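Side-chain contacts in calcium-dependent protein kinase, putative (Plasmodium falciparum, PDB 3MSE), which probably phosphorylates serine and threonine residues of proteins in a calcium-dependent manner, this chain being its C-terminal EF-hand region: residues S57-E60 against I61-L65; D74-R77 against I78-A81; L139-N142 against D143-N146; I167-Q170 against E171-Y175. One frame throughout, in Å; residues are numbered along the deposited sequence.

Contact 1 (S57-E60 against I61-L65). With CA (calcium ion), chain E.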
loop_
_atom_site.group_PDB
_atom_site.type_symbol
_atom_site.label_atom_id
_atom_site.label_comp_id
_atom_site.label_asym_id
_atom_site.label_seq_id
_atom_site.Cartn_x
_atom_site.Cartn_y
_atom_site.Cartn_z
ATOM N N SER A 57 19.496 7.439 16.353
ATOM C CA SER A 57 19.721 7.340 17.791
ATOM C C SER A 57 18.612 8.090 18.551
ATOM O O SER A 57 17.857 8.848 17.948
ATOM C CB SER A 57 21.093 7.883 18.184
ATOM O OG SER A 57 21.136 9.294 18.083
ATOM N N HIS A 58 18.524 7.882 19.863
ATOM C CA HIS A 58 17.580 8.657 20.685
ATOM C C HIS A 58 17.849 10.161 20.567
ATOM O O HIS A 58 16.919 10.951 20.346
ATOM C CB HIS A 58 17.587 8.180 22.149
ATOM C CG HIS A 58 16.899 6.858 22.358
ATOM N ND1 HIS A 58 16.357 6.478 23.571
ATOM C CD2 HIS A 58 16.662 5.829 21.506
ATOM C CE1 HIS A 58 15.832 5.272 23.462
ATOM N NE2 HIS A 58 16.002 4.856 22.219
ATOM N N ARG A 59 19.115 10.548 20.688
ATOM C CA ARG A 59 19.512 11.957 20.583
ATOM C C ARG A 59 19.129 12.592 19.248
ATOM O O ARG A 59 18.596 13.704 19.219
ATOM C CB ARG A 59 21.016 12.120 20.830
ATOM C CG ARG A 59 21.531 13.533 20.587
ATOM C CD ARG A 59 23.057 13.571 20.570
ATOM N NE ARG A 59 23.593 12.828 19.430
ATOM C CZ ARG A 59 23.352 13.129 18.155
ATOM N NH1 ARG A 59 22.555 14.158 17.838
ATOM N NH2 ARG A 59 23.893 12.391 17.198
ATOM N N GLU A 60 19.399 11.893 18.143
ATOM C CA GLU A 60 19.053 12.420 16.806
ATOM C C GLU A 60 17.575 12.808 16.688
ATOM O O GLU A 60 17.239 13.831 16.076
ATOM C CB GLU A 60 19.396 11.425 15.686
ATOM C CG GLU A 60 20.916 11.302 15.392
ATOM C CD GLU A 60 21.241 10.236 14.337
ATOM O OE1 GLU A 60 22.298 10.350 13.688
ATOM O OE2 GLU A 60 20.442 9.288 14.136
ATOM N N ILE A 61 16.700 11.973 17.240
ATOM C CA ILE A 61 15.266 12.244 17.220
ATOM C C ILE A 61 14.940 13.330 18.278
ATOM O O ILE A 61 14.176 14.258 18.015
ATOM C CB ILE A 61 14.464 10.952 17.513
ATOM C CG1 ILE A 61 14.676 9.926 16.389
ATOM C CG2 ILE A 61 12.978 11.226 17.685
ATOM C CD1 ILE A 61 14.078 8.577 16.710
ATOM N N TYR A 62 15.523 13.181 19.459
ATOM C CA TYR A 62 15.257 14.063 20.591
ATOM C C TYR A 62 15.482 15.526 20.213
ATOM O O TYR A 62 14.605 16.374 20.413
ATOM C CB TYR A 62 16.156 13.724 21.783
ATOM C CG TYR A 62 15.666 14.332 23.080
ATOM C CD1 TYR A 62 15.744 15.716 23.307
ATOM C CD2 TYR A 62 15.109 13.526 24.077
ATOM C CE1 TYR A 62 15.275 16.276 24.513
ATOM C CE2 TYR A 62 14.638 14.069 25.277
ATOM C CZ TYR A 62 14.723 15.442 25.490
ATOM O OH TYR A 62 14.246 15.977 26.679
ATOM N N THR A 63 16.656 15.814 19.665
ATOM C CA THR A 63 17.033 17.203 19.412
ATOM C C THR A 63 16.091 17.848 18.396
ATOM O O THR A 63 15.841 19.055 18.453
ATOM C CB THR A 63 18.513 17.376 18.980
ATOM O OG1 THR A 63 18.769 18.764 18.755
ATOM C CG2 THR A 63 18.827 16.629 17.679
ATOM N N VAL A 64 15.557 17.049 17.472
ATOM C CA VAL A 64 14.654 17.611 16.487
ATOM C C VAL A 64 13.243 17.785 17.056
ATOM O O VAL A 64 12.627 18.830 16.852
ATOM C CB VAL A 64 14.666 16.819 15.150
ATOM C CG1 VAL A 64 13.607 17.342 14.209
ATOM C CG2 VAL A 64 16.055 16.930 14.479
ATOM N N LEU A 65 12.718 16.773 17.746
ATOM C CA LEU A 65 11.376 16.901 18.348
ATOM C C LEU A 65 11.343 18.098 19.342
ATOM O O LEU A 65 10.368 18.853 19.391
ATOM C CB LEU A 65 10.917 15.584 19.015
ATOM C CG LEU A 65 10.675 14.334 18.121
ATOM C CD1 LEU A 65 10.042 13.120 18.875
ATOM C CD2 LEU A 65 9.874 14.651 16.847
HETATM CA CA CA E . 22.079 8.070 12.520
HETATM O O HOH W 1 22.709 7.568 14.206
#

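Contact 2 (D74-R77 against I78-A81). With SO4 (sulfate ion), chain C.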
loop_
_atom_site.group_PDB
_atom_site.type_symbol
_atom_site.label_atom_id
_atom_site.label_comp_id
_atom_site.label_asym_id
_atom_site.label_seq_id
_atom_site.Cartn_x
_atom_site.Cartn_y
_atom_site.Cartn_z
ATOM N N ASP A 74 6.711 13.878 26.457
ATOM C CA ASP A 74 6.198 13.255 25.252
ATOM C C ASP A 74 7.318 12.614 24.412
ATOM O O ASP A 74 7.170 11.478 23.935
ATOM C CB ASP A 74 5.362 14.238 24.436
ATOM C CG ASP A 74 4.007 14.550 25.104
ATOM O OD1 ASP A 74 3.512 13.737 25.922
ATOM O OD2 ASP A 74 3.432 15.609 24.786
ATOM N N ILE A 75 8.421 13.339 24.241
ATOM C CA ILE A 75 9.540 12.854 23.431
ATOM C C ILE A 75 9.983 11.485 23.971
ATOM O O ILE A 75 10.147 10.539 23.204
ATOM C CB ILE A 75 10.751 13.816 23.417
ATOM C CG1 ILE A 75 10.395 15.181 22.809
ATOM C CG2 ILE A 75 11.937 13.191 22.615
ATOM C CD1 ILE A 75 11.554 16.152 22.856
ATOM N N ASN A 76 10.151 11.386 25.289
ATOM C CA ASN A 76 10.555 10.118 25.902
ATOM C C ASN A 76 9.567 8.965 25.706
ATOM O O ASN A 76 10.000 7.813 25.489
ATOM C CB ASN A 76 10.918 10.305 27.372
ATOM C CG ASN A 76 12.290 10.961 27.555
ATOM O OD1 ASN A 76 13.148 10.921 26.667
ATOM N ND2 ASN A 76 12.488 11.576 28.700
ATOM N N ARG A 77 8.260 9.249 25.768
ATOM C CA ARG A 77 7.277 8.206 25.464
ATOM C C ARG A 77 7.319 7.783 23.996
ATOM O O ARG A 77 7.133 6.606 23.708
ATOM C CB ARG A 77 5.851 8.601 25.846
ATOM C CG ARG A 77 5.653 8.814 27.348
ATOM C CD ARG A 77 4.261 9.360 27.620
ATOM N NE ARG A 77 3.241 8.354 27.368
ATOM C CZ ARG A 77 1.934 8.593 27.379
ATOM N NH1 ARG A 77 1.476 9.820 27.637
ATOM N NH2 ARG A 77 1.080 7.600 27.152
ATOM N N ILE A 78 7.547 8.745 23.095
ATOM C CA ILE A 78 7.682 8.472 21.667
ATOM C C ILE A 78 8.926 7.589 21.427
ATOM O O ILE A 78 8.861 6.579 20.729
ATOM C CB ILE A 78 7.743 9.769 20.850
ATOM C CG1 ILE A 78 6.363 10.447 20.831
ATOM C CG2 ILE A 78 8.221 9.509 19.421
ATOM C CD1 ILE A 78 6.418 11.888 20.359
ATOM N N LEU A 79 10.025 7.950 22.064
ATOM C CA LEU A 79 11.262 7.211 21.942
ATOM C C LEU A 79 11.121 5.754 22.370
ATOM O O LEU A 79 11.542 4.868 21.633
ATOM C CB LEU A 79 12.394 7.917 22.692
ATOM C CG LEU A 79 12.985 9.118 21.958
ATOM C CD1 LEU A 79 14.101 9.755 22.815
ATOM C CD2 LEU A 79 13.530 8.728 20.572
ATOM N N GLN A 80 10.488 5.501 23.513
ATOM C CA GLN A 80 10.296 4.129 23.988
ATOM C C GLN A 80 9.235 3.313 23.223
ATOM O O GLN A 80 9.261 2.075 23.267
ATOM C CB GLN A 80 10.039 4.108 25.493
ATOM C CG GLN A 80 11.226 4.598 26.302
ATOM C CD GLN A 80 12.470 3.725 26.133
ATOM O OE1 GLN A 80 12.400 2.502 26.211
ATOM N NE2 GLN A 80 13.612 4.360 25.930
ATOM N N ALA A 81 8.320 3.995 22.530
ATOM C CA ALA A 81 7.393 3.338 21.599
ATOM C C ALA A 81 8.063 2.966 20.259
ATOM O O ALA A 81 7.847 1.865 19.720
ATOM C CB ALA A 81 6.175 4.226 21.354
HETATM S S SO4 C . -2.455 9.447 28.049
HETATM O O1 SO4 C . -3.399 10.011 27.097
HETATM O O2 SO4 C . -1.764 8.295 27.493
HETATM O O3 SO4 C . -1.468 10.486 28.308
HETATM O O4 SO4 C . -3.154 9.008 29.247
HETATM O O HOH W 2 13.345 7.357 26.120
#

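Contact 3 (L139-N142 against D143-N146)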
loop_
_atom_site.group_PDB
_atom_site.type_symbol
_atom_site.label_atom_id
_atom_site.label_comp_id
_atom_site.label_asym_id
_atom_site.label_seq_id
_atom_site.Cartn_x
_atom_site.Cartn_y
_atom_site.Cartn_z
ATOM N N LEU A 139 -14.558 4.989 -24.998
ATOM C CA LEU A 139 -15.344 3.747 -24.858
ATOM C C LEU A 139 -16.861 3.949 -24.917
ATOM O O LEU A 139 -17.369 5.011 -24.547
ATOM C CB LEU A 139 -15.008 3.036 -23.539
ATOM C CG LEU A 139 -13.555 2.871 -23.101
ATOM C CD1 LEU A 139 -13.530 2.374 -21.665
ATOM C CD2 LEU A 139 -12.808 1.912 -24.021
ATOM N N ASP A 140 -17.573 2.903 -25.344
ATOM C CA ASP A 140 -19.017 2.963 -25.590
ATOM C C ASP A 140 -19.767 1.828 -24.884
ATOM O O ASP A 140 -19.210 1.154 -24.012
ATOM C CB ASP A 140 -19.301 2.940 -27.105
ATOM C CG ASP A 140 -18.739 1.680 -27.810
ATOM O OD1 ASP A 140 -18.690 0.573 -27.214
ATOM O OD2 ASP A 140 -18.353 1.811 -28.990
ATOM N N ASN A 141 -21.020 1.603 -25.280
ATOM C CA ASN A 141 -21.871 0.604 -24.622
ATOM C C ASN A 141 -21.488 -0.869 -24.856
ATOM O O ASN A 141 -21.755 -1.724 -23.997
ATOM C CB ASN A 141 -23.342 0.823 -24.984
ATOM C CG ASN A 141 -24.240 0.734 -23.774
ATOM O OD1 ASN A 141 -24.975 -0.241 -23.593
ATOM N ND2 ASN A 141 -24.163 1.751 -22.909
ATOM N N ASN A 142 -20.880 -1.153 -26.013
ATOM C CA ASN A 142 -20.362 -2.491 -26.329
ATOM C C ASN A 142 -19.299 -2.936 -25.319
ATOM O O ASN A 142 -19.371 -4.028 -24.751
ATOM C CB ASN A 142 -19.778 -2.506 -27.748
ATOM C CG ASN A 142 -19.403 -3.912 -28.220
ATOM O OD1 ASN A 142 -20.166 -4.870 -28.040
ATOM N ND2 ASN A 142 -18.222 -4.035 -28.838
ATOM N N ASP A 143 -18.333 -2.056 -25.082
ATOM C CA ASP A 143 -17.269 -2.296 -24.120
ATOM C C ASP A 143 -17.827 -2.581 -22.720
ATOM O O ASP A 143 -17.384 -3.513 -22.042
ATOM C CB ASP A 143 -16.320 -1.091 -24.096
ATOM C CG ASP A 143 -15.767 -0.745 -25.483
ATOM O OD1 ASP A 143 -15.133 -1.632 -26.107
ATOM O OD2 ASP A 143 -15.954 0.410 -25.949
ATOM N N ILE A 144 -18.814 -1.788 -22.301
ATOM C CA ILE A 144 -19.377 -1.907 -20.958
ATOM C C ILE A 144 -20.048 -3.262 -20.755
ATOM O O ILE A 144 -19.841 -3.910 -19.728
ATOM C CB ILE A 144 -20.357 -0.742 -20.623
ATOM C CG1 ILE A 144 -19.609 0.599 -20.644
ATOM C CG2 ILE A 144 -21.016 -0.963 -19.267
ATOM C CD1 ILE A 144 -20.498 1.814 -20.737
ATOM N N ASP A 145 -20.850 -3.677 -21.735
ATOM C CA ASP A 145 -21.561 -4.965 -21.676
ATOM C C ASP A 145 -20.604 -6.139 -21.545
ATOM O O ASP A 145 -20.842 -7.023 -20.734
ATOM C CB ASP A 145 -22.467 -5.159 -22.897
ATOM C CG ASP A 145 -23.792 -4.437 -22.761
ATOM O OD1 ASP A 145 -24.314 -4.352 -21.630
ATOM O OD2 ASP A 145 -24.305 -3.949 -23.790
ATOM N N ASN A 146 -19.534 -6.132 -22.343
ATOM C CA ASN A 146 -18.435 -7.100 -22.220
ATOM C C ASN A 146 -17.913 -7.207 -20.792
ATOM O O ASN A 146 -17.731 -8.313 -20.272
ATOM C CB ASN A 146 -17.275 -6.729 -23.147
ATOM C CG ASN A 146 -17.636 -6.846 -24.619
ATOM O OD1 ASN A 146 -18.679 -7.411 -24.976
ATOM N ND2 ASN A 146 -16.766 -6.317 -25.489
#

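Contact 4 (I167-Q170 against E171-Y175)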
loop_
_atom_site.group_PDB
_atom_site.type_symbol
_atom_site.label_atom_id
_atom_site.label_comp_id
_atom_site.label_asym_id
_atom_site.label_seq_id
_atom_site.Cartn_x
_atom_site.Cartn_y
_atom_site.Cartn_z
ATOM N N ILE A 167 -23.135 -5.374 -9.662
ATOM C CA ILE A 167 -21.949 -6.044 -9.141
ATOM C C ILE A 167 -21.749 -5.705 -7.664
ATOM O O ILE A 167 -21.590 -4.536 -7.301
ATOM C CB ILE A 167 -20.681 -5.662 -9.970
ATOM C CG1 ILE A 167 -20.840 -6.076 -11.440
ATOM C CG2 ILE A 167 -19.426 -6.272 -9.367
ATOM C CD1 ILE A 167 -19.806 -5.452 -12.392
ATOM N N SER A 168 -21.768 -6.733 -6.820
ATOM C CA SER A 168 -21.464 -6.588 -5.397
ATOM C C SER A 168 -19.956 -6.454 -5.223
ATOM O O SER A 168 -19.202 -6.719 -6.158
ATOM C CB SER A 168 -21.945 -7.820 -4.625
ATOM O OG SER A 168 -21.077 -8.924 -4.854
ATOM N N PHE A 169 -19.511 -6.075 -4.026
ATOM C CA PHE A 169 -18.087 -5.982 -3.774
ATOM C C PHE A 169 -17.403 -7.325 -3.955
ATOM O O PHE A 169 -16.275 -7.384 -4.444
ATOM C CB PHE A 169 -17.751 -5.408 -2.396
ATOM C CG PHE A 169 -16.279 -5.446 -2.094
ATOM C CD1 PHE A 169 -15.780 -6.277 -1.096
ATOM C CD2 PHE A 169 -15.380 -4.710 -2.868
ATOM C CE1 PHE A 169 -14.417 -6.344 -0.839
ATOM C CE2 PHE A 169 -14.014 -4.774 -2.628
ATOM C CZ PHE A 169 -13.528 -5.590 -1.605
ATOM N N GLN A 170 -18.090 -8.394 -3.555
ATOM C CA GLN A 170 -17.533 -9.741 -3.619
ATOM C C GLN A 170 -17.313 -10.185 -5.066
ATOM O O GLN A 170 -16.259 -10.724 -5.390
ATOM C CB GLN A 170 -18.417 -10.743 -2.851
ATOM C CG GLN A 170 -17.677 -11.998 -2.370
ATOM C CD GLN A 170 -16.543 -11.684 -1.397
ATOM O OE1 GLN A 170 -15.426 -12.170 -1.561
ATOM N NE2 GLN A 170 -16.822 -10.857 -0.390
ATOM N N GLU A 171 -18.303 -9.942 -5.920
ATOM C CA GLU A 171 -18.200 -10.250 -7.353
ATOM C C GLU A 171 -17.163 -9.363 -8.048
ATOM O O GLU A 171 -16.470 -9.807 -8.967
ATOM C CB GLU A 171 -19.546 -10.067 -8.039
ATOM C CG GLU A 171 -20.680 -10.891 -7.455
ATOM C CD GLU A 171 -22.025 -10.517 -8.056
ATOM O OE1 GLU A 171 -22.883 -11.414 -8.218
ATOM O OE2 GLU A 171 -22.225 -9.324 -8.378
ATOM N N PHE A 172 -17.072 -8.112 -7.594
ATOM C CA PHE A 172 -16.068 -7.171 -8.075
ATOM C C PHE A 172 -14.684 -7.695 -7.716
ATOM O O PHE A 172 -13.816 -7.825 -8.581
ATOM C CB PHE A 172 -16.295 -5.791 -7.450
ATOM C CG PHE A 172 -15.203 -4.804 -7.736
ATOM C CD1 PHE A 172 -14.260 -4.498 -6.768
ATOM C CD2 PHE A 172 -15.119 -4.172 -8.982
ATOM C CE1 PHE A 172 -13.241 -3.571 -7.027
ATOM C CE2 PHE A 172 -14.109 -3.246 -9.256
ATOM C CZ PHE A 172 -13.169 -2.946 -8.282
ATOM N N LYS A 173 -14.505 -8.010 -6.434
ATOM C CA LYS A 173 -13.247 -8.516 -5.898
ATOM C C LYS A 173 -12.832 -9.807 -6.586
ATOM O O LYS A 173 -11.671 -9.978 -6.948
ATOM C CB LYS A 173 -13.368 -8.749 -4.388
ATOM C CG LYS A 173 -12.060 -9.144 -3.705
ATOM C CD LYS A 173 -12.284 -10.238 -2.675
ATOM C CE LYS A 173 -12.625 -9.697 -1.289
ATOM N NZ LYS A 173 -11.437 -9.706 -0.374
ATOM N N ASP A 174 -13.791 -10.710 -6.758
ATOM C CA ASP A 174 -13.530 -11.999 -7.389
ATOM C C ASP A 174 -13.088 -11.821 -8.832
ATOM O O ASP A 174 -12.160 -12.498 -9.276
ATOM C CB ASP A 174 -14.762 -12.909 -7.324
ATOM C CG ASP A 174 -15.030 -13.454 -5.914
ATOM O OD1 ASP A 174 -14.161 -13.329 -5.021
ATOM O OD2 ASP A 174 -16.134 -14.005 -5.705
ATOM N N TYR A 175 -13.736 -10.914 -9.569
ATOM C CA TYR A 175 -13.295 -10.671 -10.947
ATOM C C TYR A 175 -11.877 -10.103 -11.005
ATOM O O TYR A 175 -11.034 -10.615 -11.742
ATOM C CB TYR A 175 -14.259 -9.794 -11.755
ATOM C CG TYR A 175 -13.688 -9.470 -13.122
ATOM C CD1 TYR A 175 -13.706 -10.415 -14.148
ATOM C CD2 TYR A 175 -13.086 -8.231 -13.376
ATOM C CE1 TYR A 175 -13.157 -10.129 -15.403
ATOM C CE2 TYR A 175 -12.536 -7.931 -14.621
ATOM C CZ TYR A 175 -12.578 -8.883 -15.630
ATOM O OH TYR A 175 -12.032 -8.589 -16.863
#

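Contact 1 (S57-E60 against I61-L65)
Helix 58-67 settles into i to i+4 backbone bonds after a weak first one from Ile61 N to Ser57 O: Tyr62 N bonds to His58 O at 2.8 Å and Thr63 N to Arg59 O at 2.9 Å. Ser57 is the N-cap and forms a capping box with Glu60. Its OG accepts from Glu60 N at 3.1 Å and an angle of 166°. In return, Ser57 N donates to Glu60 OE2 at 3.0 Å, meeting that oxygen from above the carboxylate plane. The same carboxylate chelates the calcium ion, with OE1 and OE2 each 2.6 Å from the metal. OE2 therefore serves both the cap and the metal, and this fixes the rotation of the group. Glu60 CG lies beside its own backbone N (chi1 -74°) and the chain is extended beyond it, which carries the carboxylate back past the helix start to the ion. Asp49, Asn51, Asn53, the backbone O of Ser55 and a water fill the rest of the site, as in an EF-hand loop.

Along the next turn, side-chain carbons rest against backbone carbonyl oxygens. Thr63 CG2 rests 3.3 Å from Arg59 O. Val64 CG2 lies 3.7 Å from Glu60 O. Ile61 CG1 lies against Ser57 O.

His58 NE2 is hydrogen-bonded to Asp83 OD2. The helix packs on helix 72-82 through Tyr62, which touches Ile75 and Asn76. Ile61 touches Ile90 of strand 89-90 and Leu48 of helix 18-48, and Val64 also meets Leu48.

Contact 2 (D74-R77 against I78-A81)
Helix 72-82 belongs to the EF-hand pair that holds the first calcium site, and Ile75 and Leu79 meet one turn apart on it. Their side chains lie side by side and point the same way. Ile75 CG2 touches Leu79 CD1 at 4.1 Å. CG2 is the Ile75 branch that lies beside its carbonyl carbon, anti to N, while CG1 stands beside N (chi1 -62°). Asn76 OD1 also approaches Leu79 CD1, but the two side chains cross rather than run together.

The backbone is ordinary helix. Ile78 N donates to Asp74 O at 2.9 Å and Leu79 N to Ile75 O at 2.8 Å. Gln80 N bonds to Asn76 O and Ala81 N to Arg77 O, both at 3.1 Å. Ile78 CG1 sits 3.4 Å from Asp74 O, and the side chain runs extended.

Ile75 continues the apolar surface onto Tyr62 and Leu65 of helix 58-67. Asp74, Arg77 and Ile78 pack on Met14 of the second subunit, and Ala81 packs on its Tyr13.

The polar end of Arg77 turns to a sulfate. NH1 bonds to sulfate O3 at 3.1 Å and NH2 to sulfate O2 at 2.9 Å. The sulfur lies in the guanidinium plane, at its edge. Two nearly straight bonds, 162° and 169°, fix the rotation of the group. This two-pronged pairing gives each terminal nitrogen its own sulfate oxygen, and opposite charge probably adds to the hold. The sulfate probably comes from the crystallisation liquor, so it need not mark a natural ligand.

Contact 3 (L139-N142 against D143-N146)
Asp140 and Asp143 meet at the start of helix 141-152 and form a capping box. Asp140 N donates to Asp143 OD2 at 3.0 Å and 173°, using the anti lone pair of that oxygen. Asp140 OD1 accepts in return from Asp143 N at 3.4 Å, a weak bond, and also takes a weak, bent bond from Asn142 N. Asp140 reaches these amides because its CG stands between the backbone N and the carbonyl carbon (chi1 59°). The two carboxylate planes are nearly parallel, 8° apart, but displaced. Asp143 OD2 lies over the face of the Asp140 group, 3.0 Å from Asp140 OD1, and both oxygens are acceptors.

Next to this pair, Leu139 CB lies 3.7 Å from Asp143 OD2, its side chain crossing that of Asp143 at about a right angle. The buried Ile144 rests its CG1 3.4 Å from Asp140 O. Backbone bonds from Asp145 N to Asn141 O and from Asn146 N to Asn142 O continue the helix.

Farther out, Leu139 packs on Ile19 and Ile22 of helix 18-48. Ile144 packs on Ile130 and Val131 of helix 127-133. Lys127 NZ is hydrogen-bonded to Asn141 OD1 and makes a weak, long ion pair with Asp145.

Two like charges this close should repel. The amides at the helix start and the positive end of its dipole probably offset part of that cost. The proximity might raise the pKa of one carboxylate, though nothing places a proton between the two oxygens.

Contact 4 (I167-Q170 against E171-Y175)
Ser168, the N-cap of helix 169-177, and Glu171 form a capping box, each accepting from the other's backbone amide. Glu171 N donates to Ser168 OG at 3.1 Å and 172°. Ser168 N donates to Glu171 OE2, also at 3.1 Å, reaching the oxygen on its anti side and 35° out of the carboxylate plane. Glu171 CG stays beside its own backbone N (chi1 -57°) and the chain is extended, so OE2 reaches back over the turn. The same oxygen lies 3.4 Å from Ile167 CA.

The next amides find backbone acceptors. Phe172 N bonds to Ser168 O at 2.9 Å, Lys173 N to Phe169 O at 2.7 Å, and Asp174 N to Gln170 O at 2.8 Å.

Carbon contacts follow along the same turns. Ile167 CG2 touches Phe172 CB at 3.7 Å. The Phe169 and Phe172 rings meet obliquely. Lys173 CB sits over one face of the Phe169 ring, toward its rim. Lys173 CE packs beside Phe169 CE1 at 3.8 Å. Phe169 also has a cation-pi partner in Lys111, and Phe172 meets Phe114 edge-to-face.

Ile167 makes backbone hydrogen bonds with Ile125, next to calcium ligand Tyr124. That pairing is consistent with the short antiparallel link between the two loops of an EF-hand pair, with Glu171, like Glu60, at the start of the exiting helix.

Overall arrangement
All four contacts are local, so none closes a long loop; they follow in series, with none nested or crossing. Contact 1 begins the helix leaving the first calcium loop. Contact 2 lies on the following helix, and the chain between them turns so that the two pack together, their centres 10 Å apart. Both also touch the second subunit. The chain then passes to the other calcium-binding end. Contact 3 starts helix 141-152 and contact 4 starts helix 169-177, with nearest atoms about 7 Å apart. Contacts 1 and 3 lie 57 Å apart between centres, on opposite sides of the chain's centre. Helix 18-48 touches contacts 1, 3 and 4.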